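Side-chain contact in unsaturated glucuronyl hydrolase (PDB 2ZZR), which hydrolyses unsaturated disaccharides from chondroitin, hyaluronan and heparin, releasing the unsaturated uronic acid: residues S99-I104 and D132-E137. Residues are numbered along the deposited sequence; the frame is centred on the assembly and turned at random.
Sequences SFLNRI and DVKALE
Leu101 reaches from one helix between Lys134 and Glu137 of another, a worked example of how a leucine can meet both the aliphatic stem of a lysine and the carboxylate end of a glutamate. Its CB leaves the backbone toward the second helix, and with CG anti to the backbone N (chi1 -175°) the chain continues outward to a fork of two methyls. CD2 lies 3.8 Å from Lys134 CB, is also close to Lys134 CG and CD and to Glu137 OE2, and comes within 3.9 Å of the backbone O of Lys134. The other branch, CD1, turns to Glu137, meeting Glu137 CD at 4.0 Å and Glu137 OE1 at 3.9 Å. Both neighbouring side chains cross the leucine at about a right angle, and their touch is purely van der Waals. The carboxylate finds its polar partner on its own helix, where Glu137 OE1 forms a salt bridge with Lys141. At the start of that helix Asp132 is the N-cap, its OD2 accepting from Ala135 N at 2.9 Å through the anti lone pair. Together with Leu98 and Val97, touched by Lys134 and Ala135, the contact packs helix 87-105 against helix 133-147 at the periphery of the alpha-helical barrel of this family 88 glycoside hydrolase, away from its active site.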
loop_
_atom_site.group_PDB
_atom_site.type_symbol
_atom_site.label_atom_id
_atom_site.label_comp_id
_atom_site.label_asym_id
_atom_site.label_seq_id
_atom_site.Cartn_x
_atom_site.Cartn_y
_atom_site.Cartn_z
ATOM N N SER A 99 12.647 -4.778 17.691
ATOM C CA SER A 99 11.309 -5.157 18.145
ATOM C C SER A 99 10.627 -6.097 17.151
ATOM O O SER A 99 10.002 -7.080 17.548
ATOM C CB SER A 99 10.447 -3.913 18.378
ATOM O OG SER A 99 9.107 -4.258 18.697
ATOM N N PHE A 100 10.737 -5.792 15.858
ATOM C CA PHE A 100 10.204 -6.685 14.822
ATOM C C PHE A 100 10.899 -8.047 14.814
ATOM O O PHE A 100 10.257 -9.075 14.615
ATOM C CB PHE A 100 10.248 -6.018 13.439
ATOM C CG PHE A 100 9.181 -4.981 13.241
ATOM C CD1 PHE A 100 9.494 -3.627 13.253
ATOM C CD2 PHE A 100 7.852 -5.358 13.058
ATOM C CE1 PHE A 100 8.509 -2.659 13.081
ATOM C CE2 PHE A 100 6.858 -4.402 12.888
ATOM C CZ PHE A 100 7.182 -3.048 12.901
ATOM N N LEU A 101 12.209 -8.052 15.038
ATOM C CA LEU A 101 12.949 -9.299 15.175
ATOM C C LEU A 101 12.435 -10.104 16.370
ATOM O O LEU A 101 12.245 -11.318 16.272
ATOM C CB LEU A 101 14.455 -9.030 15.300
ATOM C CG LEU A 101 15.409 -10.235 15.329
ATOM C CD1 LEU A 101 15.077 -11.314 14.292
ATOM C CD2 LEU A 101 16.846 -9.761 15.158
ATOM N N ASN A 102 12.202 -9.425 17.491
ATOM C CA ASN A 102 11.604 -10.077 18.660
ATOM C C ASN A 102 10.227 -10.667 18.345
ATOM O O ASN A 102 9.906 -11.792 18.749
ATOM C CB ASN A 102 11.490 -9.103 19.831
ATOM C CG ASN A 102 10.822 -9.734 21.046
ATOM O OD1 ASN A 102 9.623 -9.563 21.272
ATOM N ND2 ASN A 102 11.593 -10.491 21.814
ATOM N N ARG A 103 9.424 -9.895 17.615
ATOM C CA ARG A 103 8.062 -10.290 17.264
ATOM C C ARG A 103 8.010 -11.577 16.431
ATOM O O ARG A 103 7.164 -12.446 16.675
ATOM C CB ARG A 103 7.340 -9.140 16.551
ATOM C CG ARG A 103 5.859 -9.402 16.321
ATOM C CD ARG A 103 5.154 -8.191 15.759
ATOM N NE ARG A 103 3.760 -8.498 15.435
ATOM C CZ ARG A 103 2.897 -7.634 14.912
ATOM N NH1 ARG A 103 3.259 -6.377 14.654
ATOM N NH2 ARG A 103 1.657 -8.028 14.649
ATOM N N ILE A 104 8.907 -11.706 15.453
ATOM C CA ILE A 104 8.938 -12.922 14.634
ATOM C C ILE A 104 9.583 -14.108 15.375
ATOM O O ILE A 104 9.097 -15.237 15.284
ATOM C CB ILE A 104 9.528 -12.687 13.194
ATOM C CG1 ILE A 104 9.457 -13.962 12.346
ATOM C CG2 ILE A 104 10.957 -12.144 13.236
ATOM C CD1 ILE A 104 8.051 -14.410 11.998
ATOM N N ASP A 132 21.935 -3.937 7.311
ATOM C CA ASP A 132 21.883 -4.493 8.675
ATOM C C ASP A 132 21.472 -5.968 8.682
ATOM O O ASP A 132 20.423 -6.335 8.147
ATOM C CB ASP A 132 20.969 -3.658 9.579
ATOM C CG ASP A 132 21.006 -4.118 11.024
ATOM O OD1 ASP A 132 21.870 -3.614 11.781
ATOM O OD2 ASP A 132 20.199 -5.004 11.395
ATOM N N VAL A 133 22.311 -6.810 9.281
ATOM C CA VAL A 133 22.107 -8.261 9.239
ATOM C C VAL A 133 20.929 -8.754 10.086
ATOM O O VAL A 133 20.339 -9.789 9.775
ATOM C CB VAL A 133 23.398 -9.053 9.593
ATOM C CG1 VAL A 133 24.484 -8.784 8.549
ATOM C CG2 VAL A 133 23.885 -8.720 11.000
ATOM N N LYS A 134 20.595 -8.027 11.150
ATOM C CA LYS A 134 19.428 -8.380 11.971
ATOM C C LYS A 134 18.133 -7.993 11.256
ATOM O O LYS A 134 17.117 -8.684 11.378
ATOM C CB LYS A 134 19.503 -7.744 13.360
ATOM C CG LYS A 134 20.535 -8.410 14.274
ATOM C CD LYS A 134 20.423 -7.918 15.712
ATOM C CE LYS A 134 21.379 -8.676 16.633
ATOM N NZ LYS A 134 20.871 -10.037 16.984
ATOM N N ALA A 135 18.183 -6.894 10.506
ATOM C CA ALA A 135 17.072 -6.491 9.634
ATOM C C ALA A 135 16.823 -7.544 8.547
ATOM O O ALA A 135 15.671 -7.888 8.253
ATOM C CB ALA A 135 17.342 -5.121 9.017
ATOM N N LEU A 136 17.903 -8.063 7.964
ATOM C CA LEU A 136 17.808 -9.154 7.002
ATOM C C LEU A 136 17.239 -10.420 7.644
ATOM O O LEU A 136 16.348 -11.055 7.087
ATOM C CB LEU A 136 19.170 -9.441 6.360
ATOM C CG LEU A 136 19.244 -10.585 5.343
ATOM C CD1 LEU A 136 18.299 -10.349 4.160
ATOM C CD2 LEU A 136 20.678 -10.792 4.853
ATOM N N GLU A 137 17.761 -10.773 8.817
ATOM C CA GLU A 137 17.317 -11.955 9.550
ATOM C C GLU A 137 15.808 -11.908 9.806
ATOM O O GLU A 137 15.100 -12.881 9.548
ATOM C CB GLU A 137 18.073 -12.057 10.876
ATOM C CG GLU A 137 17.716 -13.275 11.713
ATOM C CD GLU A 137 18.351 -13.244 13.094
ATOM O OE1 GLU A 137 17.907 -14.024 13.960
ATOM O OE2 GLU A 137 19.279 -12.435 13.318
#